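Local coordinates for protein interpain A (Prevotella intermedia, PDB 3BB7) that probably cleaves proteins as a cysteine protease of the C10 family, here in its precursor form with the inhibitory pro-domain still attached, at residues Lys56-Val61 with Tyr305-Ala309; Pro71-Ile75 with Lys295-Leu299; Asp29-Pro33 with Val66-Leu72. The protein carries 1 engineered substitution. All coordinates share one frame. Residue numbers count along the deposited sequence, not the author numbering.

Contact 1 (Lys56-Val61 with Tyr305-Ala309); sequences KAIDEV and YSFTA
The pro-domain helix 49-68 lies against a loop of the C10 peptidase part here, docked by one glutamate that grips two successive backbone NH groups and by the packing of F307 and T308. Build 56-61 as regular helix. Give S306 an extended psi (161°), then let 307-309 take helical phi/psi. Set A57 CA 5.2 Å from F307 CA. E60, with chi1 and chi2 both t, runs straight out to the loop: F307 N donates to E60 OE1 at 2.8 Å and T308 N to E60 OE2 at 3.0 Å, so each carboxylate oxygen takes one NH. F307, chi1 m, lays its ring beside the helix. K56 CB sits 3.8 Å from the centroid of that ring, only 4° off the normal, a CH-pi contact, while K56 CD comes to 3.6 Å from F307 CE1. F307 O accepts from W53 NE1 of the same helix, and the F307 and H267 side chains, the latter the predicted proton acceptor, are about 6 Å apart, which puts the docking close to the active site. T308, chi1 p, turns its hydroxyl to N300 O and its methyl to the helix, where T308 CG2 meets V61 CG1 at 3.4 Å.

Contact 2 (Pro71-Ile75 with Lys295-Leu299); sequences PLNVI and KIDLL. Unlike the reference sequence in segment 71-75: N73 (reference Ser).
The carboxylate of D297 tucks against the backbone at V74 and I75: D297 OD2 takes the I75 NH at 2.8 Å in an almost straight bond (177°) and lies 3.5 Å from V74 CA. Chi1 in the p well directs it there. Keep 71-75 extended, with phi near -70° and psi near 150° from P71 to N73 and beta values at V74 and I75, and set N73 CA 5.4 Å from L298 CA and I75 CA 6.1 Å from D297 CA. Against this extended run, 296-299 forms a type I beta turn in the loop that follows strand 292-294, which pairs with strand 35-39 of the pro-domain in one continuous antiparallel sheet. The turn is closed by L299 N to I296 O at 2.9 Å, with D297 and L298 at its two corners. What it holds is the chain just leaving the pro-domain helix 49-68. Water 1 ties the polar side together, donating to N73 O and D297 OD1 and accepting from K295 NZ, each at 2.8 Å; the direct K295 NZ to D297 OD2 salt bridge is long, 4.0 Å. D297 O and I296 O both accept from R229. At the apolar end L72 CD1 packs on L298 CD2 at 4.0 Å, the leucine at 298 being p,p and the one at 72 m,t; at the other end the I75 side chain lies on D234, E235 and M238 of helix 234-246.

Contact 3 (Asp29-Pro33 with Val66-Leu72); sequences DDLAP and VKSNKPL. Unlike the reference sequence in segment 66-72: S68 (reference Asn).
L31 is the bump. Its side chain, chi1 m and chi2 t, fills a hollow left where the chain doubles back after helix 49-68: L31 CD1 comes to 3.8 Å from both V66 CA and N69 OD1, while L31 CD2 lies 3.9 Å from K70 C and 3.8 Å from P71 CG. The last helical turn thus forms one wall and the proline ring another. To build the first segment, make 29-32 a type I beta turn, with A32 N bonded to D29 O at 3.2 Å and L31 N to D29 OD1 at 3.0 Å; the second of these bonds makes an Asx turn. From A32 on, the chain is extended. Place L31 CA 4.2 Å from P71 CA and A32 CA 5.4 Å from L72 CA. At that close approach L72 N donates to L31 O at 2.8 Å and 176°, and P71 CA adds a CA-H...O contact to L31 O at 3.5 Å. Water 2 donates to L72 O at 2.8 Å and, weakly, to L31 O at 3.2 Å. L72 packs the other way: L72 CD1 sits 3.7 Å from A32 CB and L72 CB 4.1 Å from P33 CD, while V61, I62 and A65 of the helix and L298 of the peptidase part also touch its side chain. Farther out, V66 CG2 comes to 3.4 Å from D29 OD2. The hollow owes its shape to a Schellman motif at the end of the pro-domain helix: N69, with phi +53°, is its C-prime residue, K70 N bonds A65 O, and N69 N bonds V66 O weakly at 3.2 Å.

Contacts 1 and 3 both use helix 49-68. In contact 1 its flank meets the peptidase part near the predicted active-site histidine, and a carboxylate on backbone NH groups does much of the work; contact 3 is a surface contact between a pro-domain turn and the end of that helix, mostly apolar with one backbone bond. Contact 2 is partly buried, like contact 1, but lies away from the predicted active site and relies on an aspartate and a bridging water. The three join up: L298 O of contact 2 meets V61 CG1 of contact 1 at 3.7 Å, L72 belongs to contacts 2 and 3, and P33 CG of contact 3 packs on K295 CE at 3.7 Å.

Contact 1 (Lys56-Val61 with Tyr305-Ala309)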
loop_
_atom_site.group_PDB
_atom_site.type_symbol
_atom_site.label_atom_id
_atom_site.label_comp_id
_atom_site.label_asym_id
_atom_site.label_seq_id
_atom_site.Cartn_x
_atom_site.Cartn_y
_atom_site.Cartn_z
ATOM N N LYS A 56 -3.067 10.910 9.490
ATOM C CA LYS A 56 -2.936 12.362 9.217
ATOM C C LYS A 56 -4.022 12.854 8.242
ATOM O O LYS A 56 -4.630 13.914 8.450
ATOM C CB LYS A 56 -1.531 12.670 8.686
ATOM C CG LYS A 56 -0.436 12.512 9.757
ATOM C CD LYS A 56 0.900 13.058 9.284
ATOM C CE LYS A 56 1.804 13.392 10.476
ATOM N NZ LYS A 56 2.987 14.254 10.108
ATOM N N ALA A 57 -4.286 12.063 7.208
ATOM C CA ALA A 57 -5.337 12.354 6.226
ATOM C C ALA A 57 -6.743 12.344 6.877
ATOM O O ALA A 57 -7.560 13.237 6.615
ATOM C CB ALA A 57 -5.267 11.332 5.094
ATOM N N ILE A 58 -6.990 11.382 7.763
ATOM C CA ILE A 58 -8.256 11.349 8.520
ATOM C C ILE A 58 -8.417 12.607 9.363
ATOM O O ILE A 58 -9.461 13.276 9.319
ATOM C CB ILE A 58 -8.288 10.066 9.391
ATOM C CG1 ILE A 58 -8.521 8.812 8.524
ATOM C CG2 ILE A 58 -9.310 10.157 10.531
ATOM C CD1 ILE A 58 -9.945 8.639 7.954
ATOM N N ASP A 59 -7.387 12.934 10.134
ATOM C CA ASP A 59 -7.412 14.151 10.953
ATOM C C ASP A 59 -7.710 15.387 10.089
ATOM O O ASP A 59 -8.559 16.196 10.460
ATOM C CB ASP A 59 -6.093 14.299 11.729
ATOM C CG ASP A 59 -6.043 15.573 12.525
ATOM O OD1 ASP A 59 -5.477 16.553 11.998
ATOM O OD2 ASP A 59 -6.595 15.597 13.654
ATOM N N GLU A 60 -7.054 15.502 8.919
ATOM C CA GLU A 60 -7.244 16.620 8.006
ATOM C C GLU A 60 -8.686 16.688 7.510
ATOM O O GLU A 60 -9.310 17.756 7.519
ATOM C CB GLU A 60 -6.284 16.448 6.830
ATOM C CG GLU A 60 -6.280 17.572 5.823
ATOM C CD GLU A 60 -5.313 17.267 4.698
ATOM O OE1 GLU A 60 -4.174 17.815 4.704
ATOM O OE2 GLU A 60 -5.687 16.461 3.826
ATOM N N VAL A 61 -9.244 15.557 7.089
ATOM C CA VAL A 61 -10.616 15.643 6.534
ATOM C C VAL A 61 -11.679 15.908 7.576
ATOM O O VAL A 61 -12.649 16.631 7.310
ATOM C CB VAL A 61 -11.029 14.431 5.637
ATOM C CG1 VAL A 61 -10.053 14.304 4.467
ATOM C CG2 VAL A 61 -11.140 13.123 6.390
ATOM N N TYR A 305 -1.373 20.612 -1.675
ATOM C CA TYR A 305 -0.467 20.492 -0.537
ATOM C C TYR A 305 -1.014 19.721 0.665
ATOM O O TYR A 305 -0.317 19.582 1.684
ATOM C CB TYR A 305 -0.051 21.896 -0.090
ATOM C CG TYR A 305 0.693 22.640 -1.152
ATOM C CD1 TYR A 305 0.294 23.915 -1.551
ATOM C CD2 TYR A 305 1.802 22.062 -1.764
ATOM C CE1 TYR A 305 1.013 24.611 -2.546
ATOM C CE2 TYR A 305 2.520 22.733 -2.751
ATOM C CZ TYR A 305 2.127 23.998 -3.138
ATOM O OH TYR A 305 2.877 24.643 -4.106
ATOM N N SER A 306 -2.251 19.239 0.548
ATOM C CA SER A 306 -2.919 18.501 1.629
ATOM C C SER A 306 -2.417 17.060 1.686
ATOM O O SER A 306 -1.877 16.547 0.724
ATOM C CB SER A 306 -4.425 18.455 1.370
ATOM O OG SER A 306 -4.717 17.788 0.148
ATOM N N PHE A 307 -2.616 16.397 2.815
ATOM C CA PHE A 307 -2.344 14.961 2.880
ATOM C C PHE A 307 -3.232 14.171 1.933
ATOM O O PHE A 307 -2.806 13.167 1.387
ATOM C CB PHE A 307 -2.563 14.446 4.307
ATOM C CG PHE A 307 -1.551 14.952 5.290
ATOM C CD1 PHE A 307 -0.273 14.405 5.320
ATOM C CD2 PHE A 307 -1.875 15.976 6.176
ATOM C CE1 PHE A 307 0.672 14.880 6.216
ATOM C CE2 PHE A 307 -0.943 16.445 7.088
ATOM C CZ PHE A 307 0.332 15.896 7.105
ATOM N N THR A 308 -4.485 14.598 1.749
ATOM C CA THR A 308 -5.445 13.814 0.927
ATOM C C THR A 308 -5.193 13.906 -0.563
ATOM O O THR A 308 -5.690 13.094 -1.351
ATOM C CB THR A 308 -6.917 14.189 1.180
ATOM O OG1 THR A 308 -7.094 15.599 0.964
ATOM C CG2 THR A 308 -7.326 13.840 2.572
ATOM N N ALA A 309 -4.424 14.909 -0.967
ATOM C CA ALA A 309 -4.077 15.038 -2.364
ATOM C C ALA A 309 -3.135 13.903 -2.773
ATOM O O ALA A 309 -3.023 13.568 -3.950
ATOM C CB ALA A 309 -3.422 16.386 -2.595
#

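Contact 2 (Pro71-Ile75 with Lys295-Leu299)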
loop_
_atom_site.group_PDB
_atom_site.type_symbol
_atom_site.label_atom_id
_atom_site.label_comp_id
_atom_site.label_asym_id
_atom_site.label_seq_id
_atom_site.Cartn_x
_atom_site.Cartn_y
_atom_site.Cartn_z
ATOM N N PRO A 71 -20.985 17.485 6.094
ATOM C CA PRO A 71 -20.796 16.104 6.520
ATOM C C PRO A 71 -19.886 15.338 5.578
ATOM O O PRO A 71 -19.911 15.550 4.350
ATOM C CB PRO A 71 -22.211 15.507 6.455
ATOM C CG PRO A 71 -23.141 16.664 6.409
ATOM C CD PRO A 71 -22.390 17.784 5.768
ATOM N N LEU A 72 -19.068 14.452 6.141
ATOM C CA LEU A 72 -18.215 13.605 5.322
ATOM C C LEU A 72 -19.077 12.590 4.584
ATOM O O LEU A 72 -20.078 12.102 5.115
ATOM C CB LEU A 72 -17.125 12.901 6.156
ATOM C CG LEU A 72 -16.041 13.813 6.737
ATOM C CD1 LEU A 72 -15.267 13.085 7.838
ATOM C CD2 LEU A 72 -15.070 14.309 5.629
ATOM N N ASN A 73 -18.687 12.278 3.362
ATOM C CA ASN A 73 -19.492 11.332 2.600
ATOM C C ASN A 73 -19.234 9.884 3.001
ATOM O O ASN A 73 -18.162 9.547 3.523
ATOM C CB ASN A 73 -19.330 11.544 1.104
ATOM C CG ASN A 73 -17.953 11.217 0.610
ATOM O OD1 ASN A 73 -17.340 10.212 1.000
ATOM N ND2 ASN A 73 -17.450 12.050 -0.282
ATOM N N VAL A 74 -20.251 9.058 2.777
ATOM C CA VAL A 74 -20.194 7.622 3.039
ATOM C C VAL A 74 -20.698 6.962 1.760
ATOM O O VAL A 74 -21.846 7.181 1.339
ATOM C CB VAL A 74 -21.103 7.233 4.214
ATOM C CG1 VAL A 74 -21.082 5.739 4.404
ATOM C CG2 VAL A 74 -20.622 7.921 5.479
ATOM N N ILE A 75 -19.816 6.226 1.106
ATOM C CA ILE A 75 -20.138 5.619 -0.188
ATOM C C ILE A 75 -20.023 4.120 -0.008
ATOM O O ILE A 75 -18.955 3.612 0.416
ATOM C CB ILE A 75 -19.161 6.114 -1.269
ATOM C CG1 ILE A 75 -19.277 7.626 -1.453
ATOM C CG2 ILE A 75 -19.415 5.403 -2.592
ATOM C CD1 ILE A 75 -18.167 8.206 -2.316
ATOM N N LYS A 295 -11.563 3.327 6.095
ATOM C CA LYS A 295 -12.266 4.246 5.195
ATOM C C LYS A 295 -11.316 5.023 4.298
ATOM O O LYS A 295 -10.331 5.623 4.753
ATOM C CB LYS A 295 -13.105 5.222 6.023
ATOM C CG LYS A 295 -14.363 4.556 6.602
ATOM C CD LYS A 295 -15.328 5.559 7.145
ATOM C CE LYS A 295 -16.699 4.928 7.351
ATOM N NZ LYS A 295 -17.569 4.988 6.140
ATOM N N ILE A 296 -11.630 5.030 3.012
ATOM C CA ILE A 296 -10.991 5.960 2.078
ATOM C C ILE A 296 -12.022 6.834 1.336
ATOM O O ILE A 296 -11.653 7.862 0.755
ATOM C CB ILE A 296 -10.037 5.309 1.052
ATOM C CG1 ILE A 296 -10.817 4.400 0.103
ATOM C CG2 ILE A 296 -8.862 4.596 1.785
ATOM C CD1 ILE A 296 -10.041 4.009 -1.170
ATOM N N ASP A 297 -13.295 6.449 1.350
ATOM C CA ASP A 297 -14.278 7.259 0.622
ATOM C C ASP A 297 -14.271 8.722 1.052
ATOM O O ASP A 297 -14.326 9.634 0.221
ATOM C CB ASP A 297 -15.696 6.664 0.717
ATOM C CG ASP A 297 -16.147 6.354 2.143
ATOM O OD1 ASP A 297 -15.409 6.574 3.135
ATOM O OD2 ASP A 297 -17.300 5.874 2.281
ATOM N N LEU A 298 -14.133 8.943 2.350
ATOM C CA LEU A 298 -14.166 10.297 2.904
ATOM C C LEU A 298 -12.860 11.076 2.719
ATOM O O LEU A 298 -12.775 12.237 3.145
ATOM C CB LEU A 298 -14.555 10.245 4.382
ATOM C CG LEU A 298 -14.002 9.145 5.282
ATOM C CD1 LEU A 298 -12.500 9.038 5.269
ATOM C CD2 LEU A 298 -14.505 9.349 6.725
ATOM N N LEU A 299 -11.851 10.477 2.085
ATOM C CA LEU A 299 -10.566 11.202 1.884
ATOM C C LEU A 299 -10.580 12.031 0.584
ATOM O O LEU A 299 -9.770 11.802 -0.317
ATOM C CB LEU A 299 -9.349 10.246 1.925
ATOM C CG LEU A 299 -9.221 9.443 3.235
ATOM C CD1 LEU A 299 -8.031 8.536 3.149
ATOM C CD2 LEU A 299 -9.107 10.358 4.429
HETATM O O HOH W 1 -17.165 7.544 5.150
#

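Contact 3 (Asp29-Pro33 with Val66-Leu72)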
loop_
_atom_site.group_PDB
_atom_site.type_symbol
_atom_site.label_atom_id
_atom_site.label_comp_id
_atom_site.label_asym_id
_atom_site.label_seq_id
_atom_site.Cartn_x
_atom_site.Cartn_y
_atom_site.Cartn_z
ATOM N N ASP A 29 -17.914 12.979 16.115
ATOM C CA ASP A 29 -18.399 14.221 15.543
ATOM C C ASP A 29 -19.650 14.000 14.728
ATOM O O ASP A 29 -19.749 13.013 14.011
ATOM C CB ASP A 29 -17.365 14.835 14.623
ATOM C CG ASP A 29 -17.551 16.314 14.505
ATOM O OD1 ASP A 29 -18.488 16.758 13.740
ATOM O OD2 ASP A 29 -16.799 17.014 15.240
ATOM N N ASP A 30 -20.593 14.936 14.799
ATOM C CA ASP A 30 -21.822 14.787 14.048
ATOM C C ASP A 30 -21.586 14.731 12.546
ATOM O O ASP A 30 -22.410 14.168 11.830
ATOM C CB ASP A 30 -22.781 15.901 14.408
ATOM C CG ASP A 30 -23.437 15.658 15.757
ATOM O OD1 ASP A 30 -24.440 14.901 15.801
ATOM O OD2 ASP A 30 -22.938 16.189 16.789
ATOM N N LEU A 31 -20.473 15.297 12.089
ATOM C CA LEU A 31 -20.168 15.391 10.660
ATOM C C LEU A 31 -19.278 14.290 10.104
ATOM O O LEU A 31 -18.928 14.319 8.916
ATOM C CB LEU A 31 -19.525 16.746 10.361
ATOM C CG LEU A 31 -20.428 17.953 10.640
ATOM C CD1 LEU A 31 -19.646 19.269 10.663
ATOM C CD2 LEU A 31 -21.534 18.032 9.601
ATOM N N ALA A 32 -18.921 13.327 10.947
ATOM C CA ALA A 32 -18.092 12.195 10.525
ATOM C C ALA A 32 -18.746 10.872 10.901
ATOM O O ALA A 32 -19.392 10.775 11.939
ATOM C CB ALA A 32 -16.734 12.268 11.191
ATOM N N PRO A 33 -18.538 9.827 10.073
ATOM C CA PRO A 33 -19.001 8.504 10.512
ATOM C C PRO A 33 -18.154 8.049 11.690
ATOM O O PRO A 33 -16.959 8.362 11.742
ATOM C CB PRO A 33 -18.733 7.609 9.307
ATOM C CG PRO A 33 -17.678 8.315 8.529
ATOM C CD PRO A 33 -17.848 9.784 8.766
ATOM N N VAL A 66 -15.552 19.768 9.722
ATOM C CA VAL A 66 -16.089 20.557 10.819
ATOM C C VAL A 66 -16.007 22.064 10.503
ATOM O O VAL A 66 -16.987 22.789 10.727
ATOM C CB VAL A 66 -15.351 20.204 12.150
ATOM C CG1 VAL A 66 -15.616 21.202 13.248
ATOM C CG2 VAL A 66 -15.659 18.752 12.561
ATOM N N LYS A 67 -14.870 22.512 9.956
ATOM C CA LYS A 67 -14.677 23.937 9.632
ATOM C C LYS A 67 -15.696 24.409 8.599
ATOM O O LYS A 67 -16.225 25.528 8.709
ATOM C CB LYS A 67 -13.275 24.145 9.068
ATOM C CG LYS A 67 -13.054 25.549 8.466
ATOM C CD LYS A 67 -11.583 25.957 8.345
ATOM C CE LYS A 67 -10.762 25.078 7.464
ATOM N NZ LYS A 67 -9.321 25.585 7.461
ATOM N N SER A 68 -15.935 23.558 7.600
ATOM C CA SER A 68 -16.813 23.882 6.469
ATOM C C SER A 68 -18.268 23.463 6.747
ATOM O O SER A 68 -19.183 23.757 5.947
ATOM C CB SER A 68 -16.280 23.253 5.177
ATOM O OG SER A 68 -15.026 23.845 4.756
ATOM N N ASN A 69 -18.494 22.830 7.900
ATOM C CA ASN A 69 -19.825 22.368 8.319
ATOM C C ASN A 69 -20.487 21.499 7.253
ATOM O O ASN A 69 -21.684 21.642 6.957
ATOM C CB ASN A 69 -20.721 23.560 8.653
ATOM C CG ASN A 69 -21.796 23.213 9.642
ATOM O OD1 ASN A 69 -21.553 22.534 10.650
ATOM N ND2 ASN A 69 -23.008 23.712 9.382
ATOM N N LYS A 70 -19.701 20.603 6.670
ATOM C CA LYS A 70 -20.171 19.732 5.607
ATOM C C LYS A 70 -19.924 18.303 6.047
ATOM O O LYS A 70 -18.772 17.933 6.313
ATOM C CB LYS A 70 -19.402 20.022 4.320
ATOM C CG LYS A 70 -19.421 18.907 3.239
ATOM C CD LYS A 70 -20.556 19.059 2.212
ATOM C CE LYS A 70 -21.738 18.123 2.487
ATOM N NZ LYS A 70 -21.396 16.675 2.318
ATOM N N PRO A 71 -20.985 17.485 6.094
ATOM C CA PRO A 71 -20.796 16.104 6.520
ATOM C C PRO A 71 -19.886 15.338 5.578
ATOM O O PRO A 71 -19.911 15.550 4.350
ATOM C CB PRO A 71 -22.211 15.507 6.455
ATOM C CG PRO A 71 -23.141 16.664 6.409
ATOM C CD PRO A 71 -22.390 17.784 5.768
ATOM N N LEU A 72 -19.068 14.452 6.141
ATOM C CA LEU A 72 -18.215 13.605 5.322
ATOM C C LEU A 72 -19.077 12.590 4.584
ATOM O O LEU A 72 -20.078 12.102 5.115
ATOM C CB LEU A 72 -17.125 12.901 6.156
ATOM C CG LEU A 72 -16.041 13.813 6.737
ATOM C CD1 LEU A 72 -15.267 13.085 7.838
ATOM C CD2 LEU A 72 -15.070 14.309 5.629
HETATM O O HOH W 2 -20.535 11.703 7.857
#